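PDB 2JEP: xyloglucanase from Paenibacillus pabuli, which hydrolyses the beta-1,4-linked glucan backbone of xyloglucan, a polysaccharide of the plant cell wall, as a glycoside hydrolase of family 5. Local coordinates for residues L175-M180 with R220-P225; V183-Y188 with P225-N230; F240-D245 with I259-H264. One frame throughout, in Å; residues are numbered along the deposited sequence. Where two conformers were deposited one is given.

How the contacts relate
The three contacts illustrate how the chemistry of a barrel enzyme changes with position. Contact 1 is wholly buried and joins two neighbouring strands, relying on backbone hydrogen bonds and one arginine. Contact 2, sharing Pro225 with it, lies where both strands have given way to loops; it is partly exposed, built from stacked flat groups and bridging waters. Contact 3 is almost purely apolar and lays an irregular segment against the next strand. That strand pairs with 222-225 of contact 1 through Leu222 O to Met260 N, probably a hydrogen bond, while Thr229 O and His264 N probably link contact 2 to contact 3 in the same way.

Contact 1 (L175-M180 with R220-P225); sequences LIFESM and RWLLVP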
ATOM      1  N   LEU A 175       9.916  -9.288  -5.632  1.00  8.02           N
ATOM      2  CA  LEU A 175       9.313  -9.204  -4.305  1.00  8.19           C
ATOM      3  C   LEU A 175       9.897  -8.006  -3.546  1.00  7.51           C
ATOM      4  O   LEU A 175      11.114  -7.896  -3.336  1.00  8.03           O
ATOM      5  CB  LEU A 175       9.528 -10.500  -3.519  1.00  8.29           C
ATOM      6  CG  LEU A 175       8.916 -10.499  -2.115  1.00  9.07           C
ATOM      7  CD1 LEU A 175       7.387 -10.307  -2.124  1.00  8.89           C
ATOM      8  CD2 LEU A 175       9.288 -11.797  -1.380  1.00  8.87           C
ATOM      9  N   ILE A 176       8.994  -7.112  -3.147  1.00  6.67           N
ATOM     10  CA  ILE A 176       9.271  -5.896  -2.409  1.00  6.41           C
ATOM     11  C   ILE A 176       8.728  -6.024  -1.004  1.00  6.68           C
ATOM     12  O   ILE A 176       7.604  -6.491  -0.830  1.00  7.38           O
ATOM     13  CB  ILE A 176       8.595  -4.705  -3.113  1.00  7.51           C
ATOM     14  CG1 ILE A 176       9.161  -4.529  -4.533  1.00  7.96           C
ATOM     15  CG2 ILE A 176       8.722  -3.397  -2.285  1.00  7.90           C
ATOM     16  CD1 ILE A 176       8.297  -3.650  -5.426  1.00  9.87           C
ATOM     17  N   PHE A 177       9.511  -5.629  -0.005  1.00  7.11           N
ATOM     18  CA  PHE A 177       9.020  -5.557   1.363  1.00  6.23           C
ATOM     19  C   PHE A 177       8.662  -4.100   1.677  1.00  6.63           C
ATOM     20  O   PHE A 177       9.454  -3.198   1.392  1.00  7.13           O
ATOM     21  CB  PHE A 177      10.062  -5.998   2.395  1.00  6.94           C
ATOM     22  CG  PHE A 177      10.604  -7.402   2.242  1.00  7.87           C
ATOM     23  CD1 PHE A 177       9.913  -8.412   1.607  1.00  8.27           C
ATOM     24  CD2 PHE A 177      11.816  -7.724   2.805  1.00  8.17           C
ATOM     25  CE1 PHE A 177      10.462  -9.689   1.509  1.00  8.49           C
ATOM     26  CE2 PHE A 177      12.349  -8.996   2.733  1.00  9.06           C
ATOM     27  CZ  PHE A 177      11.677  -9.975   2.066  1.00  9.18           C
ATOM     28  N   GLU A 178       7.508  -3.903   2.315  1.00  6.38           N
ATOM     29  CA  GLU A 178       6.999  -2.595   2.736  1.00  6.49           C
ATOM     30  C   GLU A 178       6.957  -2.600   4.274  1.00  6.44           C
ATOM     31  O   GLU A 178       6.353  -3.476   4.896  1.00  6.90           O
ATOM     32  CB  GLU A 178       5.593  -2.394   2.145  1.00  6.68           C
ATOM     33  CG  GLU A 178       4.903  -1.137   2.528  1.00  6.11           C
ATOM     34  CD  GLU A 178       3.500  -1.041   1.976  1.00  7.25           C
ATOM     35  OE1 GLU A 178       3.002  -2.037   1.429  1.00  8.45           O
ATOM     36  OE2 GLU A 178       2.892   0.049   2.078  1.00  7.22           O
ATOM     37  N   SER A 179       7.635  -1.608   4.863  1.00  6.20           N
ATOM     38  CA  SER A 179       7.932  -1.659   6.288  1.00  6.26           C
ATOM     39  C   SER A 179       6.718  -1.730   7.190  1.00  6.61           C
ATOM     40  O   SER A 179       6.743  -2.381   8.237  1.00  7.16           O
ATOM     41  CB  SER A 179       8.744  -0.442   6.662  1.00  6.75           C
ATOM     42  OG  SER A 179       8.034   0.759   6.388  1.00  7.01           O
ATOM     43  N   MET A 180       5.673  -1.022   6.771  1.00  6.50           N
ATOM     44  CA  MET A 180       4.447  -0.887   7.551  0.75  6.52           C
ATOM     45  C   MET A 180       3.471  -0.151   6.651  1.00  6.72           C
ATOM     46  O   MET A 180       3.806   0.154   5.501  1.00  8.38           O
ATOM     47  CB  MET A 180       4.729  -0.156   8.877  0.75  6.35           C
ATOM     48  CG  MET A 180       5.374   1.190   8.693  0.75  7.02           C
ATOM     49  SD  MET A 180       6.372   1.693  10.127  0.75  7.87           S
ATOM     50  CE  MET A 180       6.911   3.312   9.617  0.75  8.59           C
ATOM     51  N   ARG A 220      17.252  -6.232  -2.393  1.00  9.34           N
ATOM     52  CA  ARG A 220      15.917  -5.995  -2.930  1.00  9.33           C
ATOM     53  C   ARG A 220      15.414  -4.581  -2.636  1.00  9.28           C
ATOM     54  O   ARG A 220      15.936  -3.876  -1.778  1.00  8.99           O
ATOM     55  CB  ARG A 220      14.934  -7.044  -2.450  1.00  9.79           C
ATOM     56  CG  ARG A 220      14.390  -6.831  -1.074  1.00 10.04           C
ATOM     57  CD  ARG A 220      13.267  -7.819  -0.710  1.00  9.01           C
ATOM     58  NE  ARG A 220      13.776  -9.182  -0.599  1.00  9.25           N
ATOM     59  CZ  ARG A 220      13.753 -10.111  -1.547  1.00  9.33           C
ATOM     60  NH1 ARG A 220      13.176  -9.912  -2.713  1.00  9.21           N
ATOM     61  NH2 ARG A 220      14.355 -11.262  -1.320  1.00  9.94           N
ATOM     62  N   TRP A 221      14.368  -4.182  -3.352  1.00  8.76           N
ATOM     63  CA  TRP A 221      13.709  -2.923  -3.075  1.00  9.27           C
ATOM     64  C   TRP A 221      12.879  -3.002  -1.800  1.00  7.99           C
ATOM     65  O   TRP A 221      12.159  -3.977  -1.555  1.00  8.20           O
ATOM     66  CB  TRP A 221      12.817  -2.542  -4.246  1.00  9.91           C
ATOM     67  CG  TRP A 221      13.577  -2.191  -5.467  1.00 10.61           C
ATOM     68  CD1 TRP A 221      13.945  -3.027  -6.492  1.00 12.44           C
ATOM     69  CD2 TRP A 221      14.069  -0.901  -5.809  1.00 10.61           C
ATOM     70  NE1 TRP A 221      14.647  -2.322  -7.434  1.00 12.14           N
ATOM     71  CE2 TRP A 221      14.742  -1.016  -7.040  1.00 10.67           C
ATOM     72  CE3 TRP A 221      14.047   0.334  -5.173  1.00 10.15           C
ATOM     73  CZ2 TRP A 221      15.351   0.080  -7.669  1.00 12.26           C
ATOM     74  CZ3 TRP A 221      14.664   1.415  -5.796  1.00 11.73           C
ATOM     75  CH2 TRP A 221      15.304   1.271  -7.029  1.00 11.82           C
ATOM     76  N   LEU A 222      12.966  -1.936  -1.003  1.00  8.14           N
ATOM     77  CA  LEU A 222      12.235  -1.808   0.248  1.00  8.11           C
ATOM     78  C   LEU A 222      11.429  -0.519   0.218  1.00  7.65           C
ATOM     79  O   LEU A 222      11.964   0.541  -0.103  1.00  9.80           O
ATOM     80  CB  LEU A 222      13.218  -1.746   1.408  1.00  8.14           C
ATOM     81  CG  LEU A 222      14.204  -2.920   1.535  1.00  8.10           C
ATOM     82  CD1 LEU A 222      15.135  -2.702   2.729  1.00  9.18           C
ATOM     83  CD2 LEU A 222      13.487  -4.234   1.634  1.00  8.44           C
ATOM     84  N   LEU A 223      10.141  -0.624   0.545  1.00  6.18           N
ATOM     85  CA  LEU A 223       9.188   0.473   0.457  1.00  6.62           C
ATOM     86  C   LEU A 223       8.870   0.969   1.871  1.00  6.54           C
ATOM     87  O   LEU A 223       8.537   0.158   2.733  1.00  6.61           O
ATOM     88  CB  LEU A 223       7.917  -0.029  -0.230  1.00  6.77           C
ATOM     89  CG  LEU A 223       6.707   0.894  -0.368  1.00  7.07           C
ATOM     90  CD1 LEU A 223       7.080   2.101  -1.233  1.00  6.70           C
ATOM     91  CD2 LEU A 223       5.521   0.181  -0.951  1.00  8.32           C
ATOM     92  N   VAL A 224       8.993   2.283   2.091  1.00  6.64           N
ATOM     93  CA  VAL A 224       8.765   2.887   3.391  1.00  6.67           C
ATOM     94  C   VAL A 224       7.828   4.088   3.247  1.00  6.38           C
ATOM     95  O   VAL A 224       7.953   4.863   2.301  1.00  6.68           O
ATOM     96  CB  VAL A 224      10.082   3.313   4.103  1.00  6.74           C
ATOM     97  CG1 VAL A 224      10.965   2.088   4.295  1.00  7.50           C
ATOM     98  CG2 VAL A 224      10.830   4.417   3.353  1.00  8.37           C
ATOM     99  N   PRO A 225       6.897   4.257   4.198  1.00  6.19           N
ATOM    100  CA  PRO A 225       6.079   5.438   4.222  1.00  6.36           C
ATOM    101  C   PRO A 225       6.551   6.495   5.199  1.00  6.31           C
ATOM    102  O   PRO A 225       7.367   6.224   6.068  1.00  7.24           O
ATOM    103  CB  PRO A 225       4.747   4.879   4.725  1.00  6.77           C
ATOM    104  CG  PRO A 225       5.195   3.890   5.779  1.00  6.58           C
ATOM    105  CD  PRO A 225       6.492   3.310   5.250  1.00  6.44           C
TER
HETATM  106  O   HOH W   1      12.553  -5.910  -4.750  1.00  9.28           O
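Phe177 and Leu223 are joined where two neighbouring parallel strands of a (beta/alpha)8, or TIM, barrel run side by side, 175-178 against 222-225. Leu223 N gives a nearly straight hydrogen bond (171°) to Phe177 O at 2.8 Å. One step on, Ser179 N donates to Leu223 O at 2.9 Å, the donor lying nearly along the C=O axis. Just before strand 222-225 the pairing is weaker: Phe177 N reaches Trp221 O only weakly, at 3.5 Å.

Side chains take up opposite faces of the sheet. Ile176, Glu178 and Leu223 point to the barrel interior, and there Leu223 CD2 lies alongside the extended Glu178 chain, 3.8 Å from its CD. On the outer face Arg220 crosses the Phe177 ring. Its CD sits over the ring centre, 3.6 Å above the plane, as a CH-pi contact, and the bend at chi3 (67°) carries NE over the same face to 3.5 Å from Phe177 CZ. The guanidinium is turned 37° from the ring, so this is no flat stack; instead NH1 reaches back to Leu175 O with a 3.0 Å hydrogen bond. That carbonyl oxygen also accepts from a water that in turn accepts from Trp221 N, so two donors grip it.

Farther out, Tyr171 O and Asn217 OD1 take the NH2 and NE hydrogens of Arg220 and so help to fix the guanidinium. Glu178 OE1 forms a salt bridge with Arg87, a pairing that accounts for one oxygen of this buried carboxylate. Past the strand end, Ser179 OG is hydrogen-bonded to Asn203 OD1 and also packs against the proline ring, 3.2 Å from Pro225 CD.

Contact 2 (V183-Y188 with P225-N230); sequences VFDGNY and PGWNTN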
ATOM      1  N   VAL A 183       0.792   4.578   9.515  1.00  6.84           N
ATOM      2  CA  VAL A 183       1.322   4.648  10.888  1.00  7.08           C
ATOM      3  C   VAL A 183       1.252   6.091  11.369  1.00  7.36           C
ATOM      4  O   VAL A 183       1.834   7.005  10.781  1.00  7.89           O
ATOM      5  CB  VAL A 183       2.744   4.054  10.914  1.00  7.31           C
ATOM      6  CG1 VAL A 183       3.496   4.331  12.213  1.00  8.52           C
ATOM      7  CG2 VAL A 183       2.650   2.531  10.667  1.00  9.25           C
ATOM      8  N   PHE A 184       0.455   6.288  12.418  1.00  6.92           N
ATOM      9  CA  PHE A 184       0.275   7.564  13.068  1.00  7.76           C
ATOM     10  C   PHE A 184      -0.349   7.311  14.443  1.00  8.73           C
ATOM     11  O   PHE A 184      -0.414   6.156  14.881  1.00  8.83           O
ATOM     12  CB  PHE A 184      -0.526   8.579  12.206  1.00  8.57           C
ATOM     13  CG  PHE A 184      -2.021   8.323  12.070  1.00  9.70           C
ATOM     14  CD1 PHE A 184      -2.570   7.064  11.845  1.00 10.65           C
ATOM     15  CD2 PHE A 184      -2.874   9.426  12.061  1.00 11.99           C
ATOM     16  CE1 PHE A 184      -3.976   6.916  11.694  1.00 11.75           C
ATOM     17  CE2 PHE A 184      -4.241   9.271  11.885  1.00 13.95           C
ATOM     18  CZ  PHE A 184      -4.785   8.017  11.714  1.00 12.89           C
ATOM     19  N   ASP A 185      -0.752   8.393  15.121  1.00  9.31           N
ATOM     20  CA  ASP A 185      -1.300   8.322  16.462  1.00 11.24           C
ATOM     21  C   ASP A 185      -2.820   8.431  16.466  1.00 13.33           C
ATOM     22  O   ASP A 185      -3.400   8.487  17.564  1.00 14.84           O
ATOM     23  CB  ASP A 185      -0.698   9.401  17.384  1.00 10.15           C
ATOM     24  CG  ASP A 185      -0.988  10.819  16.906  1.00 10.81           C
ATOM     25  OD1 ASP A 185      -1.595  10.958  15.829  1.00 11.77           O
ATOM     26  OD2 ASP A 185      -0.578  11.763  17.645  1.00 13.05           O
ATOM     27  N   GLY A 186      -3.464   8.486  15.297  1.00 14.25           N
ATOM     28  CA  GLY A 186      -4.921   8.721  15.232  1.00 15.62           C
ATOM     29  C   GLY A 186      -5.396  10.122  14.892  1.00 16.98           C
ATOM     30  O   GLY A 186      -6.602  10.319  14.594  1.00 18.40           O
ATOM     31  N   ASN A 187      -4.503  11.100  14.977  1.00 17.31           N
ATOM     32  CA  ASN A 187      -4.817  12.512  14.804  1.00 17.41           C
ATOM     33  C   ASN A 187      -4.470  12.914  13.379  1.00 17.41           C
ATOM     34  O   ASN A 187      -3.382  12.616  12.902  1.00 16.49           O
ATOM     35  CB  ASN A 187      -3.954  13.288  15.832  1.00 18.19           C
ATOM     36  CG  ASN A 187      -3.982  14.818  15.675  1.00 19.55           C
ATOM     37  OD1 ASN A 187      -4.550  15.384  14.739  1.00 20.17           O
ATOM     38  ND2 ASN A 187      -3.297  15.487  16.608  1.00 21.07           N
ATOM     39  N   TYR A 188      -5.407  13.588  12.706  1.00 15.33           N
ATOM     40  CA  TYR A 188      -5.242  13.966  11.288  1.00 16.17           C
ATOM     41  C   TYR A 188      -4.585  15.306  11.071  1.00 15.83           C
ATOM     42  O   TYR A 188      -4.388  15.715   9.890  1.00 17.59           O
ATOM     43  CB  TYR A 188      -6.597  13.950  10.591  1.00 17.73           C
ATOM     44  CG  TYR A 188      -7.032  12.549  10.399  1.00 17.59           C
ATOM     45  CD1 TYR A 188      -7.781  11.894  11.366  1.00 19.22           C
ATOM     46  CD2 TYR A 188      -6.666  11.852   9.257  1.00 20.63           C
ATOM     47  CE1 TYR A 188      -8.171  10.583  11.182  1.00 19.00           C
ATOM     48  CE2 TYR A 188      -7.034  10.566   9.078  1.00 19.27           C
ATOM     49  CZ  TYR A 188      -7.774   9.927  10.036  1.00 19.42           C
ATOM     50  OH  TYR A 188      -8.167   8.637   9.867  1.00 19.99           O
ATOM     51  N   PRO A 225       6.897   4.257   4.198  1.00  6.19           N
ATOM     52  CA  PRO A 225       6.079   5.438   4.222  1.00  6.36           C
ATOM     53  C   PRO A 225       6.551   6.495   5.199  1.00  6.31           C
ATOM     54  O   PRO A 225       7.367   6.224   6.068  1.00  7.24           O
ATOM     55  CB  PRO A 225       4.747   4.879   4.725  1.00  6.77           C
ATOM     56  CG  PRO A 225       5.195   3.890   5.779  1.00  6.58           C
ATOM     57  CD  PRO A 225       6.492   3.310   5.250  1.00  6.44           C
ATOM     58  N   GLY A 226       5.968   7.680   5.057  1.00  6.36           N
ATOM     59  CA  GLY A 226       5.948   8.659   6.127  1.00  6.64           C
ATOM     60  C   GLY A 226       4.642   8.603   6.903  1.00  6.64           C
ATOM     61  O   GLY A 226       3.940   7.597   6.916  1.00  8.59           O
ATOM     62  N   TRP A 227       4.338   9.689   7.597  1.00  6.44           N
ATOM     63  CA  TRP A 227       3.237   9.752   8.546  1.00  6.72           C
ATOM     64  C   TRP A 227       1.883   9.519   7.879  1.00  7.29           C
ATOM     65  O   TRP A 227       1.471  10.297   7.011  1.00  7.40           O
ATOM     66  CB  TRP A 227       3.240  11.134   9.197  1.00  7.14           C
ATOM     67  CG  TRP A 227       2.269  11.324  10.303  1.00  6.86           C
ATOM     68  CD1 TRP A 227       1.024  11.871  10.233  1.00  7.78           C
ATOM     69  CD2 TRP A 227       2.506  11.043  11.685  1.00  6.80           C
ATOM     70  NE1 TRP A 227       0.470  11.940  11.480  1.00  8.00           N
ATOM     71  CE2 TRP A 227       1.352  11.430  12.395  1.00  7.33           C
ATOM     72  CE3 TRP A 227       3.585  10.497  12.396  1.00  7.65           C
ATOM     73  CZ2 TRP A 227       1.241  11.302  13.771  1.00  8.15           C
ATOM     74  CZ3 TRP A 227       3.480  10.370  13.756  1.00  8.02           C
ATOM     75  CH2 TRP A 227       2.314  10.767  14.437  1.00  8.21           C
ATOM     76  N   ASN A 228       1.199   8.459   8.308  1.00  7.13           N
ATOM     77  CA  ASN A 228      -0.157   8.151   7.832  1.00  7.16           C
ATOM     78  C   ASN A 228      -0.260   8.083   6.316  1.00  7.10           C
ATOM     79  O   ASN A 228      -1.331   8.330   5.772  1.00  7.86           O
ATOM     80  CB  ASN A 228      -1.207   9.115   8.372  1.00  7.69           C
ATOM     81  CG  ASN A 228      -2.579   8.508   8.346  1.00  8.84           C
ATOM     82  OD1 ASN A 228      -2.728   7.271   8.414  1.00  9.07           O
ATOM     83  ND2 ASN A 228      -3.594   9.361   8.289  1.00 10.62           N
ATOM     84  N   THR A 229       0.820   7.707   5.645  1.00  6.67           N
ATOM     85  CA  THR A 229       0.881   7.662   4.175  1.00  6.28           C
ATOM     86  C   THR A 229       0.381   8.970   3.530  1.00  7.16           C
ATOM     87  O   THR A 229      -0.096   8.977   2.400  1.00  7.47           O
ATOM     88  CB  THR A 229       0.216   6.423   3.560  1.00  6.24           C
ATOM     89  OG1 THR A 229      -1.170   6.384   3.871  1.00  7.13           O
ATOM     90  CG2 THR A 229       0.903   5.138   4.009  1.00  7.10           C
ATOM     91  N   ASN A 230       0.548  10.076   4.257  1.00  7.29           N
ATOM     92  CA  ASN A 230       0.012  11.366   3.824  1.00  7.50           C
ATOM     93  C   ASN A 230       1.074  12.141   3.042  1.00  7.40           C
ATOM     94  O   ASN A 230       2.156  12.440   3.581  1.00  8.05           O
ATOM     95  CB  ASN A 230      -0.414  12.141   5.075  1.00  8.20           C
ATOM     96  CG  ASN A 230      -0.996  13.487   4.781  1.00  9.57           C
ATOM     97  OD1 ASN A 230      -0.310  14.412   4.434  1.00  9.52           O
ATOM     98  ND2 ASN A 230      -2.288  13.595   4.967  1.00 15.85           N
TER
HETATM   99  O   HOH W   2       2.411   5.364   7.377  1.00  7.63           O
HETATM  100  O   HOH W   3      -1.006  13.856  13.706  1.00 15.04           O
HETATM  101  O   HOH W   4      -1.959  13.275  10.676  1.00 15.12           O
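The Phe184 ring is sandwiched between the Asn228 amide and the backbone of its own loop at Gly186. Ring and amide planes are stacked only 10° apart, with Asn228 OD1 offset toward the rim, 3.4 Å from Phe184 CD1. Over the centre of the opposite face lies Gly186 N, and Asn187 O sits in plane at the edge. Phe184 CB lies over one face of the indole, 3.4 Å from Trp227 CE2, as a CH-pi contact to its five-membered ring, while the Phe184 ring has Trp227 NE1 at its edge. Phe184 CE2 in turn lies over the centre of one face of Tyr188. At the indole edge Asp185 OD1 comes to 3.5 Å from Trp227 CZ2.

Both segments are loops that follow adjacent strands at the C-terminal end of the TIM barrel, the end at which enzymes of this fold carry their active sites. One backbone bond ties them directly, Asn228 N to Val183 O at 2.9 Å, the donor standing above the carbonyl plane. Beside it a water accepts from Val183 N and donates to Gly226 O. An Asx turn, in which Asp185 OD1 accepts from Asn187 N, shapes the turn at 185-187. In the plane of the indole, a second water accepts from Trp227 NE1 at 2.9 Å and lies within hydrogen-bonding distance of Asn187 O.

Contact 3 (F240-D245 with I259-H264); sequences FTLPTD and IMISAH
Ile259 opens the strand by meeting both Pro243 and Asp245 with its longer branch. In the conformer described, its CD1 touches the proline ring at 3.6 Å from Pro243 CG, while CG1 lies 4.0 Å from Asp245 OD2, the two side chains sliding past each other in opposite directions. The aspartate is not spent on this apolar neighbour: OD2 forms a salt bridge with Arg211 of helix 193-211, so its charge is met from the helix as its flank passes the isoleucine.

Met260 turns to the other face of the sheet, and the contact resumes at Ile261. Here the rotation about CB-CG1 (chi2 -57°) turns CD1 to where two side chains converge. Leu242 crosses Ile261 at about a right angle and brings its CD2 to 3.6 Å from Ile261 CD1. The same methyl also stands at the edge of the Phe240 ring, near its plane, 4.3 Å from CZ. Around this cluster Phe240 leans on Tyr196 of helix 193-211, and Leu242 on Phe312 of helix 298-313.

Segment 240-245, irregular and without a helix of its own, thus lies against the outer face of strand 259-265 between two flanking helices. Such an apolar layer between the strands and their outer covering is characteristic of the TIM barrel, supplied here by a loop.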
ATOM      1  N   PHE A 240       9.779  13.883   8.579  1.00  7.53           N
ATOM      2  CA  PHE A 240      10.195  12.671   7.855  1.00  7.43           C
ATOM      3  C   PHE A 240      11.693  12.717   7.564  1.00  7.24           C
ATOM      4  O   PHE A 240      12.210  13.749   7.162  1.00  8.61           O
ATOM      5  CB  PHE A 240       9.438  12.553   6.526  1.00  7.30           C
ATOM      6  CG  PHE A 240       9.747  11.296   5.742  1.00  8.06           C
ATOM      7  CD1 PHE A 240       9.319  10.062   6.181  1.00  8.22           C
ATOM      8  CD2 PHE A 240      10.505  11.348   4.590  1.00  9.45           C
ATOM      9  CE1 PHE A 240       9.597   8.927   5.441  1.00  9.73           C
ATOM     10  CE2 PHE A 240      10.809  10.203   3.878  1.00  9.95           C
ATOM     11  CZ  PHE A 240      10.351   8.999   4.304  1.00  9.52           C
ATOM     12  N   THR A 241      12.370  11.584   7.747  1.00  7.94           N
ATOM     13  CA  THR A 241      13.738  11.417   7.318  1.00  8.01           C
ATOM     14  C   THR A 241      13.892  10.166   6.473  1.00  8.19           C
ATOM     15  O   THR A 241      13.197   9.173   6.687  1.00  9.83           O
ATOM     16  CB  THR A 241      14.744  11.407   8.482  1.00  8.70           C
ATOM     17  OG1 THR A 241      14.473  10.297   9.336  1.00 10.58           O
ATOM     18  CG2 THR A 241      14.694  12.724   9.272  1.00 10.57           C
ATOM     19  N   LEU A 242      14.798  10.223   5.511  1.00  8.49           N
ATOM     20  CA  LEU A 242      15.106   9.066   4.683  1.00  8.96           C
ATOM     21  C   LEU A 242      16.059   8.142   5.438  1.00  9.52           C
ATOM     22  O   LEU A 242      17.031   8.596   6.032  1.00 10.79           O
ATOM     23  CB  LEU A 242      15.730   9.506   3.353  1.00  9.75           C
ATOM     24  CG  LEU A 242      14.731  10.181   2.409  1.00 10.97           C
ATOM     25  CD1 LEU A 242      15.486  11.048   1.404  1.00 13.97           C
ATOM     26  CD2 LEU A 242      13.809   9.158   1.728  1.00 11.47           C
ATOM     27  N   PRO A 243      15.795   6.830   5.424  1.00  9.72           N
ATOM     28  CA  PRO A 243      16.703   5.940   6.117  1.00 10.22           C
ATOM     29  C   PRO A 243      18.057   5.845   5.436  1.00 10.12           C
ATOM     30  O   PRO A 243      18.143   6.008   4.226  1.00 11.49           O
ATOM     31  CB  PRO A 243      15.994   4.590   6.045  1.00 11.08           C
ATOM     32  CG  PRO A 243      15.078   4.691   4.935  1.00 13.86           C
ATOM     33  CD  PRO A 243      14.684   6.103   4.791  1.00 10.76           C
ATOM     34  N   THR A 244      19.102   5.560   6.206  1.00  9.08           N
ATOM     35  CA  THR A 244      20.362   5.142   5.622  1.00  9.63           C
ATOM     36  C   THR A 244      20.221   3.668   5.226  1.00  9.45           C
ATOM     37  O   THR A 244      19.309   2.982   5.669  1.00  9.36           O
ATOM     38  CB  THR A 244      21.532   5.300   6.628  1.00  9.55           C
ATOM     39  OG1 THR A 244      21.283   4.521   7.810  1.00 10.40           O
ATOM     40  CG2 THR A 244      21.721   6.767   7.033  1.00 10.65           C
ATOM     41  N   ASP A 245      21.137   3.166   4.411  1.00  9.25           N
ATOM     42  CA  ASP A 245      21.061   1.773   3.974  1.00  9.02           C
ATOM     43  C   ASP A 245      22.468   1.192   3.877  1.00  9.64           C
ATOM     44  O   ASP A 245      22.868   0.625   2.866  1.00 10.11           O
ATOM     45  CB  ASP A 245      20.302   1.717   2.636  1.00  8.87           C
ATOM     46  CG  ASP A 245      19.775   0.323   2.291  1.00  8.03           C
ATOM     47  OD1 ASP A 245      19.922  -0.622   3.089  1.00  9.00           O
ATOM     48  OD2 ASP A 245      19.193   0.195   1.198  1.00  9.66           O
ATOM     49  N   ILE A 259      15.544   1.953  -2.019  1.00  8.20           N
ATOM     50  CA  ILE A 259      14.415   2.297  -1.160  0.50  8.78           C
ATOM     51  C   ILE A 259      13.414   3.081  -1.988  1.00  8.17           C
ATOM     52  O   ILE A 259      13.792   3.903  -2.818  1.00  9.09           O
ATOM     53  CB  ILE A 259      14.859   3.083   0.084  0.50  8.98           C
ATOM     54  CG1 ILE A 259      15.763   2.204   0.949  0.50 10.19           C
ATOM     55  CG2 ILE A 259      13.639   3.568   0.892  0.50  9.89           C
ATOM     56  CD1 ILE A 259      16.425   2.943   2.048  0.50 13.17           C
ATOM     57  N   MET A 260      12.135   2.761  -1.797  1.00  8.44           N
ATOM     58  CA  MET A 260      11.010   3.439  -2.450  1.00  9.10           C
ATOM     59  C   MET A 260      10.171   4.094  -1.354  1.00  7.78           C
ATOM     60  O   MET A 260      10.188   3.629  -0.210  1.00  7.29           O
ATOM     61  CB  MET A 260      10.095   2.439  -3.157  1.00 10.77           C
ATOM     62  CG  MET A 260      10.763   1.442  -4.042  1.00 13.18           C
ATOM     63  SD  MET A 260       9.572   0.246  -4.665  1.00 16.40           S
ATOM     64  CE  MET A 260      10.392  -0.326  -6.182  1.00 16.20           C
ATOM     65  N   ILE A 261       9.402   5.121  -1.719  1.00  7.28           N
ATOM     66  CA  ILE A 261       8.587   5.869  -0.763  1.00  7.28           C
ATOM     67  C   ILE A 261       7.105   5.647  -1.049  1.00  6.92           C
ATOM     68  O   ILE A 261       6.662   5.738  -2.188  1.00  7.10           O
ATOM     69  CB  ILE A 261       8.886   7.377  -0.822  1.00  7.48           C
ATOM     70  CG1 ILE A 261      10.396   7.658  -0.716  1.00  9.06           C
ATOM     71  CG2 ILE A 261       8.160   8.129   0.284  1.00  8.70           C
ATOM     72  CD1 ILE A 261      11.075   7.102   0.545  1.00  9.72           C
ATOM     73  N   SER A 262       6.362   5.324   0.012  1.00  6.31           N
ATOM     74  CA  SER A 262       4.928   5.054  -0.068  1.00  6.33           C
ATOM     75  C   SER A 262       4.092   6.257   0.295  1.00  6.44           C
ATOM     76  O   SER A 262       4.432   6.942   1.235  1.00  7.54           O
ATOM     77  CB  SER A 262       4.600   3.962   0.927  1.00  6.15           C
ATOM     78  OG  SER A 262       3.218   3.806   1.122  1.00  7.43           O
ATOM     79  N   ALA A 263       3.005   6.490  -0.452  1.00  6.50           N
ATOM     80  CA  ALA A 263       1.918   7.371  -0.006  1.00  6.28           C
ATOM     81  C   ALA A 263       0.619   6.755  -0.506  1.00  6.19           C
ATOM     82  O   ALA A 263       0.631   5.923  -1.447  1.00  7.00           O
ATOM     83  CB  ALA A 263       2.082   8.837  -0.534  1.00  8.28           C
ATOM     84  N   HIS A 264      -0.487   7.112   0.157  1.00  6.28           N
ATOM     85  CA  HIS A 264      -1.824   6.680  -0.242  1.00  5.97           C
ATOM     86  C   HIS A 264      -2.653   7.894  -0.631  1.00  6.77           C
ATOM     87  O   HIS A 264      -2.391   8.979  -0.146  1.00  8.47           O
ATOM     88  CB  HIS A 264      -2.508   5.911   0.893  1.00  6.56           C
ATOM     89  CG  HIS A 264      -1.852   4.605   1.225  1.00  6.57           C
ATOM     90  ND1 HIS A 264      -2.195   3.846   2.326  1.00  6.16           N
ATOM     91  CD2 HIS A 264      -0.809   3.967   0.636  1.00  6.12           C
ATOM     92  CE1 HIS A 264      -1.423   2.763   2.357  1.00  6.53           C
ATOM     93  NE2 HIS A 264      -0.578   2.804   1.338  1.00  5.99           N
TER